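Local coordinates for protein putative Nitroreductase (Anabaena variabilis ATCC 29413, PDB 3EO7) that is a putative nitroreductase that binds flavin mononucleotide and probably acts as an oxidoreductase, at residues C186-G190 / M458-H462; A181-I185 / G482-D486; L299-F305 / Y398-A403; S312-I318 / K351-F356. All coordinates share one frame; numbering follows the deposited sequence. Where two conformers were deposited one is given.

How the contacts relate
Contacts 1 and 2 follow each other along helix 181-202, their centres 11 Å apart, and both touch FMN: contact 1 packs the helix against helix 452-473 beside the flavin methyl groups, while contact 2 ties its first turn to the loop whose Gly482 meets flavin N5. Contacts 3 and 4 lie farther out, with centres 22 Å from that of contact 1, and neither reaches the flavin. They touch each other through packing alone, Tyr399 CE1 standing 3.5 Å from Thr313 OG1. Along the chain the four are nested, the loop closed by contact 2 enclosing contact 1, then contact 3, and contact 4 innermost.

Contact 1: residues C186-G190 / M458-H462; sequences CLDTG and MDAGH. With FMN (flavin mononucleotide), chain B.
Three atoms close on Cys186 O. Gly190 N gives it the ordinary helical hydrogen bond at 2.9 Å, and from the other helix Met458 CA offers a CA-H...O contact at 3.4 Å while Met458 CG presses in at 3.3 Å. Met458, present as selenomethionine, has CG anti to its carbonyl carbon (chi1 -74°), which lays the start of the side chain over that oxygen; beyond, it runs alongside Thr189 in the same direction, with SE 3.8 Å from Thr189 CG2. The polar end of Thr189 turns back to its own helix, OG1 bonding to Ile185 O.

Two glycines let the backbones meet. Gly190 CA lies 3.1 Å from Met458 O, and Gly461 CA points a C-H at Leu187 O from 3.6 Å, nearly straight at 156°. With no side chain on either glycine the helix axes close to 6.4 Å, crossing at -45°; CA-H...O contacts of this kind are characteristic of glycine-mediated tight helix packing. Leu187 joins the interface to the flavin: CD2 rests on Ala460 CB, while CB is 3.5 Å from FMN C7M. Asp188, on the flavin side, is held by Ser102 OG and Ala103 N, and its OD1 comes close to both methyl groups of the ring.

The buried pair joins helix 181-202 to helix 452-473 near the centre of the chain, with strand 229-239 (Ile232) against Thr189 and Met458, and strand 500-508 (Ile502, Tyr503) against Ala460 and Leu187.

Contact 2: residues A181-I185 / G482-D486; sequences AYRRI and GGFFD. With FMN (flavin mononucleotide), chain B.
Arg184 spreads its guanidinium over the Gly482 peptide, with Gly482 O lying 3.2 Å above the guanidinium plane and over its centre. The carbonyl oxygen faces the flat of the group, and the angle is too poor for a hydrogen bond from NH1, although a positive group so placed would probably polarise the carbonyl. The chain folds at chi2 (-61°), which brings the group back over the loop, and NH2 ends 3.4 Å from Gly483 CA.

The residue being covered, Gly482, belongs to the flavin site of the nitroreductase fold: its N, on the preceding peptide, donates to FMN N5 at 3.1 Å, and a backbone N-H facing N5, the redox-active nitrogen of a flavin, is a familiar feature of these enzymes. Arg184 therefore acts from the second shell, lying against the glycine that touches the cofactor.

Arg183, one residue earlier on helix 181-202, works differently. Fully extended from CG to NE, it reaches the far end of the loop and meets Asp486 end-on, in a salt bridge where NH1 (2.9 Å) and NH2 (3.0 Å) both hold the single oxygen Asp486 OD2. The other Asp486 oxygen, OD1, takes Tyr19 N, while Arg183 also bonds to Thr17 OG1 and His14 O, so the N-terminal region is drawn into the same network. Phe484 lies beside this pair, its CZ 3.9 Å from Arg183 NH1 at the edge of the guanidinium.

Carboxylate and guanidinium stand nearly perpendicular, at 88°; NH1 uses the syn lone pair of OD2, whereas NH2 reaches the same oxygen from 43° above the carboxylate plane.

Contact 3: residues L299-F305 / Y398-A403; sequences LEDKYNF and YYAPKA
The Tyr398 ring has Tyr303 CB over one face, 4.0 Å from the ring centroid in a CH-pi contact, and the backbone N of Ala400, two residues on in the same strand, over the opposite face; Asp301 CB sits at its edge. The Tyr303 ring comes edge-on, a T-shaped pair with planes at 89° and centroids 5.6 Å apart. Phe305 adds an offset edge-to-face contact at 65°, with CE2 3.7 Å from Tyr398 CB. The phenol end is fixed too: Tyr398 OH accepts Tyr303 N almost straight on (3.3 Å, 174°) and also bonds to Glu381.

Asp301 supplies the polar half. Its two carboxylate oxygens accept from successive backbone amides, each through its syn lone pair, OD1 taking Lys402 N at 2.9 Å and OD2 taking Ala403 N at 2.9 Å. Water 1 adds a further link, donating to Asp301 OD1 and accepting from Lys402 NZ, whose chain lies across the backbone of Leu299 and Glu300.

Together they fasten the loop 299-305 to a beta-hairpin: an aromatic cluster in which Tyr303 and Phe305 of the loop close on Tyr398 of strand 395-400, and a carboxylate gripping the turn that leads into strand 405-411.

Contact 4: residues S312-I318 / K351-F356; sequences STVSAPI and KALLDF
Ile318 stands with CG1 anti to its carbonyl carbon (chi1 -67°) and CD1 extended beyond, which sets CG1 3.9 Å from Ala352 CB and CD1 3.9 Å from Phe356 CB; Lys351, by contrast, bends at chi3 (-69°), so that its chain wraps round Thr313 O and its nitrogen ends near Ser312 and Val314. The loop that follows strand 310-312, opening with an ST turn in which Ser312 OG accepts Val314 N, thus runs over helix 347-358 of the nitroreductase domain.

Between these two ends the polar link is made by water. Water 3 donates to Thr313 O and, at 2.7 Å, to Lys351 O, a helix carbonyl that already accepts Asp355 N. Lys351 NZ, salt-bridged to Asp348, is also hydrated: water 4 lies 2.6 Å from it and passes on to Val314 O, and water 2 joins it to Ser312 O. Asp355, which bonds to Asn362 through OD1, is tied to the loop by water 6, which donates both to Asp355 OD2 and to Ser315 O.

Phe356 is buried beyond Ile318, with Arg466 in a cation-pi contact and Tyr363 meeting it edge-to-face. Ser315 CB packs between Lys351 CB and Asp355 CB, and its hydroxyl turns back to its own chain: Ser315 OG donates to Ala316 O at 2.6 Å, tilted 21° from the carbonyl plane.

Contact 1: residues C186-G190 / M458-H462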
# COMPACT_ATOMS: atom_id res chain seq x y z
N CYS A 186 -4.55 0.33 -6.15
CA CYS A 186 -4.47 -0.54 -4.97
C CYS A 186 -3.07 -0.55 -4.37
O CYS A 186 -2.93 -0.54 -3.15
CB CYS A 186 -4.98 -1.92 -5.30
SG CYS A 186 -6.80 -1.94 -5.62
N LEU A 187 -2.05 -0.58 -5.22
CA LEU A 187 -0.64 -0.48 -4.76
C LEU A 187 -0.42 0.83 -4.02
O LEU A 187 0.15 0.84 -2.92
CB LEU A 187 0.33 -0.60 -5.93
CG LEU A 187 0.32 -2.00 -6.56
CD1 LEU A 187 1.01 -1.96 -7.94
CD2 LEU A 187 1.00 -2.98 -5.61
N ASP A 188 -0.81 1.94 -4.65
CA ASP A 188 -0.69 3.28 -4.05
C ASP A 188 -1.35 3.30 -2.66
O ASP A 188 -0.81 3.84 -1.69
CB ASP A 188 -1.38 4.36 -4.89
CG ASP A 188 -0.65 4.72 -6.17
OD1 ASP A 188 0.40 4.11 -6.50
OD2 ASP A 188 -1.17 5.63 -6.86
N THR A 189 -2.55 2.74 -2.60
CA THR A 189 -3.30 2.69 -1.37
C THR A 189 -2.56 1.86 -0.34
O THR A 189 -2.47 2.27 0.80
CB THR A 189 -4.71 2.21 -1.61
OG1 THR A 189 -5.40 3.15 -2.47
CG2 THR A 189 -5.47 2.05 -0.29
N GLY A 190 -1.99 0.71 -0.73
CA GLY A 190 -1.22 -0.11 0.18
C GLY A 190 -0.04 0.64 0.79
O GLY A 190 0.22 0.49 1.97
N MSE A 458 -3.00 -4.10 -2.29
CA MSE A 458 -2.82 -3.26 -1.09
C MSE A 458 -1.74 -3.86 -0.18
O MSE A 458 -0.89 -3.14 0.35
CB MSE A 458 -4.13 -3.04 -0.36
CG MSE A 458 -5.02 -2.05 -1.09
SE MSE A 458 -6.62 -1.58 -0.09
CE MSE A 458 -7.64 -3.17 -0.31
N ASP A 459 -1.74 -5.18 0.01
CA ASP A 459 -0.71 -5.80 0.85
C ASP A 459 0.69 -5.61 0.27
O ASP A 459 1.63 -5.33 1.02
CB ASP A 459 -0.99 -7.28 1.07
CG ASP A 459 -2.06 -7.53 2.14
OD1 ASP A 459 -2.43 -6.58 2.90
OD2 ASP A 459 -2.53 -8.72 2.20
N ALA A 460 0.85 -5.76 -1.05
CA ALA A 460 2.13 -5.56 -1.71
C ALA A 460 2.62 -4.13 -1.55
O ALA A 460 3.82 -3.89 -1.27
CB ALA A 460 2.06 -5.96 -3.19
N GLY A 461 1.72 -3.16 -1.69
CA GLY A 461 2.09 -1.76 -1.46
C GLY A 461 2.48 -1.48 -0.02
O GLY A 461 3.37 -0.68 0.24
N HIS A 462 1.82 -2.14 0.92
CA HIS A 462 2.11 -2.01 2.35
C HIS A 462 3.54 -2.54 2.61
O HIS A 462 4.38 -1.85 3.20
CB HIS A 462 1.01 -2.73 3.15
CG HIS A 462 1.14 -2.64 4.64
ND1 HIS A 462 0.11 -3.05 5.47
CD2 HIS A 462 2.14 -2.22 5.47
CE1 HIS A 462 0.48 -2.91 6.73
NE2 HIS A 462 1.69 -2.39 6.76
N1 FMN B . 8.83 5.41 -10.34
C2 FMN B . 9.48 5.12 -11.53
O2 FMN B . 10.44 5.78 -11.90
N3 FMN B . 9.08 4.12 -12.38
C4 FMN B . 7.98 3.35 -12.12
O4 FMN B . 7.78 2.35 -12.83
C4A FMN B . 7.30 3.60 -10.94
N5 FMN B . 6.15 2.90 -10.64
C5A FMN B . 5.51 3.09 -9.40
C6 FMN B . 4.42 2.32 -9.01
C7 FMN B . 3.78 2.52 -7.79
C7M FMN B . 2.65 1.58 -7.35
C8 FMN B . 4.23 3.51 -6.93
C8M FMN B . 3.70 3.65 -5.52
C9 FMN B . 5.34 4.30 -7.29
C9A FMN B . 5.98 4.09 -8.52
N10 FMN B . 7.06 4.87 -8.89
C10 FMN B . 7.73 4.63 -10.06
C1' FMN B . 7.45 6.11 -8.11
C2' FMN B . 6.53 7.29 -8.36
O2' FMN B . 6.87 7.92 -9.61
C3' FMN B . 6.63 8.26 -7.19
O3' FMN B . 6.10 7.66 -6.00
C4' FMN B . 5.98 9.63 -7.45
O4' FMN B . 6.64 10.31 -8.56
C5' FMN B . 6.04 10.49 -6.20
O5' FMN B . 7.36 10.69 -5.76
P FMN B . 7.84 10.27 -4.32
O1P FMN B . 7.73 8.75 -4.22
O2P FMN B . 9.29 10.74 -4.24
O3P FMN B . 6.99 10.94 -3.28

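Contact 2: residues A181-I185 / G482-D486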
# COMPACT_ATOMS: atom_id res chain seq x y z
N ALA A 181 -5.04 1.16 -14.34
CA ALA A 181 -5.05 1.97 -13.14
C ALA A 181 -5.50 1.21 -11.88
O ALA A 181 -5.08 1.59 -10.80
CB ALA A 181 -5.92 3.24 -13.29
N TYR A 182 -6.37 0.21 -11.99
CA TYR A 182 -6.82 -0.48 -10.79
C TYR A 182 -5.67 -1.12 -10.01
O TYR A 182 -5.65 -1.03 -8.78
CB TYR A 182 -7.93 -1.48 -11.06
CG TYR A 182 -8.84 -1.71 -9.88
CD1 TYR A 182 -9.72 -0.70 -9.45
CD2 TYR A 182 -8.86 -2.93 -9.19
CE1 TYR A 182 -10.57 -0.91 -8.37
CE2 TYR A 182 -9.74 -3.13 -8.13
CZ TYR A 182 -10.59 -2.14 -7.73
OH TYR A 182 -11.45 -2.38 -6.68
N ARG A 183 -4.68 -1.71 -10.72
CA ARG A 183 -3.51 -2.26 -10.04
C ARG A 183 -2.78 -1.14 -9.29
O ARG A 183 -2.49 -1.26 -8.11
CB ARG A 183 -2.52 -2.85 -11.05
CG ARG A 183 -3.04 -4.02 -11.84
CD ARG A 183 -1.99 -4.34 -12.87
NE ARG A 183 -2.22 -5.47 -13.75
CZ ARG A 183 -1.27 -6.34 -14.09
NH1 ARG A 183 -0.07 -6.31 -13.51
NH2 ARG A 183 -1.52 -7.29 -14.98
N ARG A 184 -2.52 -0.04 -10.01
CA ARG A 184 -1.76 1.08 -9.44
C ARG A 184 -2.48 1.73 -8.25
O ARG A 184 -1.85 2.06 -7.24
CB ARG A 184 -1.42 2.15 -10.50
CG ARG A 184 -0.81 1.62 -11.79
CD ARG A 184 0.50 0.89 -11.61
NE ARG A 184 1.10 0.73 -12.93
CZ ARG A 184 0.78 -0.21 -13.82
NH1 ARG A 184 -0.02 -1.22 -13.51
NH2 ARG A 184 1.33 -0.17 -15.02
N ILE A 185 -3.79 1.90 -8.36
CA ILE A 185 -4.58 2.47 -7.29
C ILE A 185 -4.44 1.64 -6.02
O ILE A 185 -4.26 2.18 -4.92
CB ILE A 185 -6.07 2.50 -7.71
CG1 ILE A 185 -6.32 3.64 -8.70
CG2 ILE A 185 -7.01 2.70 -6.48
CD1 ILE A 185 -7.67 3.56 -9.44
N GLY A 482 5.57 -0.09 -11.22
CA GLY A 482 4.20 -0.60 -11.36
C GLY A 482 3.92 -1.37 -12.63
O GLY A 482 3.06 -2.26 -12.64
N GLY A 483 4.62 -1.01 -13.68
CA GLY A 483 4.46 -1.59 -15.01
C GLY A 483 5.65 -2.44 -15.40
O GLY A 483 6.81 -2.04 -15.27
N PHE A 484 5.37 -3.63 -15.91
CA PHE A 484 6.41 -4.59 -16.26
C PHE A 484 5.86 -5.61 -17.24
O PHE A 484 4.64 -5.67 -17.47
CB PHE A 484 6.92 -5.27 -14.95
CG PHE A 484 5.81 -5.73 -14.05
CD1 PHE A 484 5.18 -6.94 -14.26
CD2 PHE A 484 5.34 -4.89 -13.02
CE1 PHE A 484 4.11 -7.34 -13.45
CE2 PHE A 484 4.28 -5.30 -12.21
CZ PHE A 484 3.66 -6.52 -12.43
N PHE A 485 6.75 -6.38 -17.87
CA PHE A 485 6.31 -7.41 -18.80
C PHE A 485 5.93 -8.65 -17.99
O PHE A 485 6.75 -9.55 -17.79
CB PHE A 485 7.38 -7.68 -19.84
CG PHE A 485 7.55 -6.55 -20.82
CD1 PHE A 485 6.47 -6.06 -21.54
CD2 PHE A 485 8.81 -6.01 -21.07
CE1 PHE A 485 6.63 -5.02 -22.45
CE2 PHE A 485 8.98 -4.97 -21.99
CZ PHE A 485 7.89 -4.48 -22.66
N ASP A 486 4.65 -8.68 -17.60
CA ASP A 486 4.14 -9.68 -16.66
C ASP A 486 4.59 -11.12 -16.92
O ASP A 486 5.17 -11.75 -16.05
CB ASP A 486 2.60 -9.66 -16.67
CG ASP A 486 2.03 -8.31 -16.18
OD1 ASP A 486 2.29 -7.29 -16.87
OD2 ASP A 486 1.32 -8.31 -15.13
N1 FMN B . 8.83 5.41 -10.34
C2 FMN B . 9.48 5.12 -11.53
O2 FMN B . 10.44 5.78 -11.90
N3 FMN B . 9.08 4.12 -12.38
C4 FMN B . 7.98 3.35 -12.12
O4 FMN B . 7.78 2.35 -12.83
C4A FMN B . 7.30 3.60 -10.94
N5 FMN B . 6.15 2.90 -10.64
C5A FMN B . 5.51 3.09 -9.40
C6 FMN B . 4.42 2.32 -9.01
C7 FMN B . 3.78 2.52 -7.79
C7M FMN B . 2.65 1.58 -7.35
C8 FMN B . 4.23 3.51 -6.93
C8M FMN B . 3.70 3.65 -5.52
C9 FMN B . 5.34 4.30 -7.29
C9A FMN B . 5.98 4.09 -8.52
N10 FMN B . 7.06 4.87 -8.89
C10 FMN B . 7.73 4.63 -10.06
C1' FMN B . 7.45 6.11 -8.11
C2' FMN B . 6.53 7.29 -8.36
O2' FMN B . 6.87 7.92 -9.61
C3' FMN B . 6.63 8.26 -7.19
O3' FMN B . 6.10 7.66 -6.00
C4' FMN B . 5.98 9.63 -7.45
O4' FMN B . 6.64 10.31 -8.56
C5' FMN B . 6.04 10.49 -6.20
O5' FMN B . 7.36 10.69 -5.76
P FMN B . 7.84 10.27 -4.32
O1P FMN B . 7.73 8.75 -4.22
O2P FMN B . 9.29 10.74 -4.24
O3P FMN B . 6.99 10.94 -3.28

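Contact 3: residues L299-F305 / Y398-A403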
# COMPACT_ATOMS: atom_id res chain seq x y z
N LEU A 299 2.10 -23.03 8.80
CA LEU A 299 3.14 -22.17 9.36
C LEU A 299 4.51 -22.50 8.74
O LEU A 299 5.54 -22.53 9.43
CB LEU A 299 3.21 -22.29 10.89
CG LEU A 299 2.06 -21.76 11.78
CD1 LEU A 299 1.85 -20.26 11.54
CD2 LEU A 299 0.75 -22.55 11.58
N GLU A 300 4.50 -22.75 7.43
CA GLU A 300 5.73 -23.07 6.69
C GLU A 300 5.69 -22.24 5.42
O GLU A 300 4.62 -22.02 4.87
CB GLU A 300 5.79 -24.56 6.34
CG GLU A 300 7.13 -25.02 5.79
CD GLU A 300 7.13 -26.48 5.34
OE1 GLU A 300 6.30 -26.85 4.48
OE2 GLU A 300 8.00 -27.24 5.81
N ASP A 301 6.84 -21.80 4.94
CA ASP A 301 6.88 -21.01 3.72
C ASP A 301 6.40 -21.91 2.58
O ASP A 301 6.67 -23.11 2.56
CB ASP A 301 8.29 -20.48 3.49
CG ASP A 301 8.74 -19.53 4.61
OD1 ASP A 301 8.13 -18.47 4.77
OD2 ASP A 301 9.68 -19.89 5.31
N LYS A 302 5.69 -21.33 1.61
CA LYS A 302 5.08 -22.10 0.54
C LYS A 302 6.02 -22.97 -0.27
O LYS A 302 5.70 -24.11 -0.54
CB LYS A 302 4.34 -21.17 -0.41
CG LYS A 302 3.62 -21.86 -1.56
CD LYS A 302 2.81 -20.82 -2.34
CE LYS A 302 2.17 -21.36 -3.54
NZ LYS A 302 1.35 -20.29 -4.17
N TYR A 303 7.16 -22.42 -0.69
CA TYR A 303 8.08 -23.18 -1.55
C TYR A 303 9.30 -23.67 -0.80
O TYR A 303 10.16 -22.90 -0.43
CB TYR A 303 8.53 -22.31 -2.72
CG TYR A 303 7.40 -21.98 -3.67
CD1 TYR A 303 6.88 -22.96 -4.53
CD2 TYR A 303 6.84 -20.71 -3.72
CE1 TYR A 303 5.86 -22.68 -5.41
CE2 TYR A 303 5.80 -20.43 -4.60
CZ TYR A 303 5.31 -21.42 -5.45
OH TYR A 303 4.28 -21.17 -6.31
N ASN A 304 9.41 -24.98 -0.60
CA ASN A 304 10.51 -25.49 0.16
C ASN A 304 11.85 -25.36 -0.58
O ASN A 304 12.88 -25.13 0.06
CB ASN A 304 10.28 -26.96 0.52
CG ASN A 304 9.14 -27.16 1.52
OD1 ASN A 304 8.94 -26.33 2.42
ND2 ASN A 304 8.43 -28.27 1.39
N PHE A 305 11.84 -25.57 -1.90
CA PHE A 305 13.10 -25.63 -2.69
C PHE A 305 14.19 -26.37 -1.87
O PHE A 305 15.29 -25.84 -1.62
CB PHE A 305 13.58 -24.21 -3.11
CG PHE A 305 12.66 -23.52 -4.04
CD1 PHE A 305 12.45 -24.00 -5.33
CD2 PHE A 305 12.03 -22.35 -3.68
CE1 PHE A 305 11.58 -23.34 -6.21
CE2 PHE A 305 11.17 -21.70 -4.55
CZ PHE A 305 10.94 -22.20 -5.80
N TYR A 398 14.32 -17.21 -3.90
CA TYR A 398 13.05 -17.18 -3.20
C TYR A 398 13.35 -16.70 -1.78
O TYR A 398 14.32 -17.13 -1.16
CB TYR A 398 12.47 -18.58 -3.10
CG TYR A 398 11.25 -18.71 -2.24
CD1 TYR A 398 10.06 -18.06 -2.57
CD2 TYR A 398 11.26 -19.55 -1.13
CE1 TYR A 398 8.91 -18.21 -1.80
CE2 TYR A 398 10.10 -19.74 -0.37
CZ TYR A 398 8.94 -19.08 -0.72
OH TYR A 398 7.81 -19.29 0.03
N TYR A 399 12.54 -15.77 -1.26
CA TYR A 399 12.71 -15.36 0.11
C TYR A 399 11.61 -16.04 0.95
O TYR A 399 10.41 -15.92 0.64
CB TYR A 399 12.64 -13.84 0.27
CG TYR A 399 12.64 -13.39 1.73
CD1 TYR A 399 13.69 -13.73 2.59
CD2 TYR A 399 11.59 -12.62 2.24
CE1 TYR A 399 13.68 -13.32 3.94
CE2 TYR A 399 11.58 -12.22 3.56
CZ TYR A 399 12.62 -12.57 4.42
OH TYR A 399 12.61 -12.16 5.74
N ALA A 400 12.05 -16.82 1.93
CA ALA A 400 11.22 -17.59 2.86
C ALA A 400 11.19 -16.81 4.19
O ALA A 400 12.10 -16.92 5.01
CB ALA A 400 11.84 -19.01 3.08
N PRO A 401 10.18 -15.97 4.39
CA PRO A 401 10.22 -15.13 5.61
C PRO A 401 10.04 -15.86 6.93
O PRO A 401 10.54 -15.39 7.95
CB PRO A 401 9.11 -14.13 5.37
CG PRO A 401 8.19 -14.78 4.41
CD PRO A 401 9.05 -15.63 3.51
N LYS A 402 9.32 -16.98 6.94
CA LYS A 402 9.15 -17.71 8.19
C LYS A 402 10.47 -18.36 8.58
O LYS A 402 10.93 -18.26 9.71
CB LYS A 402 8.00 -18.70 8.11
CG LYS A 402 6.66 -18.10 7.85
CD LYS A 402 5.62 -19.21 7.73
CE LYS A 402 4.20 -18.64 7.73
NZ LYS A 402 3.97 -17.70 6.64
N ALA A 403 11.14 -19.00 7.63
CA ALA A 403 12.43 -19.60 7.88
C ALA A 403 13.59 -18.60 7.95
O ALA A 403 14.69 -18.96 8.41
CB ALA A 403 12.74 -20.63 6.74
O HOH W 1 5.50 -17.62 4.28

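Contact 4: residues S312-I318 / K351-F356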
# COMPACT_ATOMS: atom_id res chain seq x y z
N SER A 312 20.93 -17.90 5.33
CA SER A 312 20.12 -17.24 6.36
C SER A 312 20.09 -15.73 6.14
O SER A 312 21.08 -15.13 5.75
CB SER A 312 20.67 -17.50 7.75
OG SER A 312 19.86 -16.89 8.73
N THR A 313 18.94 -15.14 6.42
CA THR A 313 18.76 -13.70 6.37
C THR A 313 18.57 -13.11 7.78
O THR A 313 18.26 -11.92 7.91
CB THR A 313 17.55 -13.35 5.52
OG1 THR A 313 16.37 -13.97 6.07
CG2 THR A 313 17.79 -13.76 4.05
N VAL A 314 18.77 -13.91 8.83
CA VAL A 314 18.61 -13.40 10.19
C VAL A 314 19.48 -12.15 10.39
O VAL A 314 20.67 -12.14 10.04
CB VAL A 314 18.88 -14.47 11.24
CG1 VAL A 314 18.93 -13.85 12.64
CG2 VAL A 314 17.79 -15.55 11.14
N SER A 315 18.84 -11.09 10.90
CA SER A 315 19.46 -9.78 10.98
C SER A 315 19.26 -9.06 12.31
O SER A 315 18.30 -9.32 13.01
CB SER A 315 18.80 -8.90 9.91
OG SER A 315 19.32 -7.58 9.86
N ALA A 316 20.23 -8.21 12.65
CA ALA A 316 20.09 -7.24 13.75
C ALA A 316 19.06 -6.24 13.21
O ALA A 316 18.94 -6.05 11.97
CB ALA A 316 21.43 -6.55 14.03
N PRO A 317 18.28 -5.61 14.10
CA PRO A 317 17.22 -4.69 13.64
C PRO A 317 17.72 -3.31 13.27
O PRO A 317 18.76 -2.88 13.77
CB PRO A 317 16.31 -4.57 14.86
CG PRO A 317 17.23 -4.73 16.02
CD PRO A 317 18.33 -5.71 15.57
N ILE A 318 16.99 -2.63 12.40
CA ILE A 318 17.26 -1.23 12.08
C ILE A 318 16.91 -0.43 13.33
O ILE A 318 15.85 -0.62 13.92
CB ILE A 318 16.39 -0.74 10.90
CG1 ILE A 318 16.79 -1.45 9.60
CG2 ILE A 318 16.50 0.76 10.70
CD1 ILE A 318 15.93 -1.09 8.38
N LYS A 351 19.68 -7.66 4.30
CA LYS A 351 19.06 -8.34 5.44
C LYS A 351 18.26 -7.38 6.32
O LYS A 351 17.17 -7.73 6.80
CB LYS A 351 20.07 -9.10 6.28
CG LYS A 351 20.58 -10.39 5.63
CD LYS A 351 21.61 -11.14 6.47
CE LYS A 351 22.93 -10.41 6.57
NZ LYS A 351 23.97 -11.25 7.29
N ALA A 352 18.80 -6.18 6.55
CA ALA A 352 18.13 -5.18 7.40
C ALA A 352 16.79 -4.75 6.76
O ALA A 352 15.78 -4.64 7.47
CB ALA A 352 19.05 -3.99 7.66
N LEU A 353 16.79 -4.53 5.44
CA LEU A 353 15.57 -4.16 4.71
C LEU A 353 14.50 -5.24 4.87
O LEU A 353 13.34 -4.95 5.17
CB LEU A 353 15.85 -3.95 3.22
CG LEU A 353 16.85 -2.89 2.84
CD1 LEU A 353 17.00 -2.84 1.31
CD2 LEU A 353 16.41 -1.57 3.42
N LEU A 354 14.92 -6.51 4.70
CA LEU A 354 13.99 -7.63 4.81
C LEU A 354 13.48 -7.77 6.24
O LEU A 354 12.32 -8.14 6.47
CB LEU A 354 14.65 -8.92 4.34
CG LEU A 354 15.03 -8.98 2.86
CD1 LEU A 354 15.78 -10.33 2.53
CD2 LEU A 354 13.78 -8.77 1.99
N ASP A 355 14.35 -7.52 7.20
CA ASP A 355 13.98 -7.65 8.61
C ASP A 355 12.88 -6.66 8.99
O ASP A 355 11.89 -7.03 9.60
CB ASP A 355 15.21 -7.43 9.49
CG ASP A 355 14.92 -7.71 10.96
OD1 ASP A 355 14.68 -8.88 11.30
OD2 ASP A 355 14.98 -6.74 11.76
N PHE A 356 13.05 -5.40 8.59
CA PHE A 356 12.07 -4.38 8.92
C PHE A 356 10.74 -4.64 8.20
O PHE A 356 9.68 -4.40 8.74
CB PHE A 356 12.58 -2.99 8.63
CG PHE A 356 11.54 -1.93 8.91
CD1 PHE A 356 11.19 -1.66 10.22
CD2 PHE A 356 10.93 -1.23 7.90
CE1 PHE A 356 10.22 -0.70 10.51
CE2 PHE A 356 9.96 -0.24 8.19
CZ PHE A 356 9.60 0.01 9.50
O HOH W 2 23.22 -14.36 7.04
O HOH W 3 16.40 -10.24 7.37
O HOH W 4 23.00 -10.83 9.71
O HOH W 5 16.03 -11.21 11.34
O HOH W 6 16.18 -7.86 14.02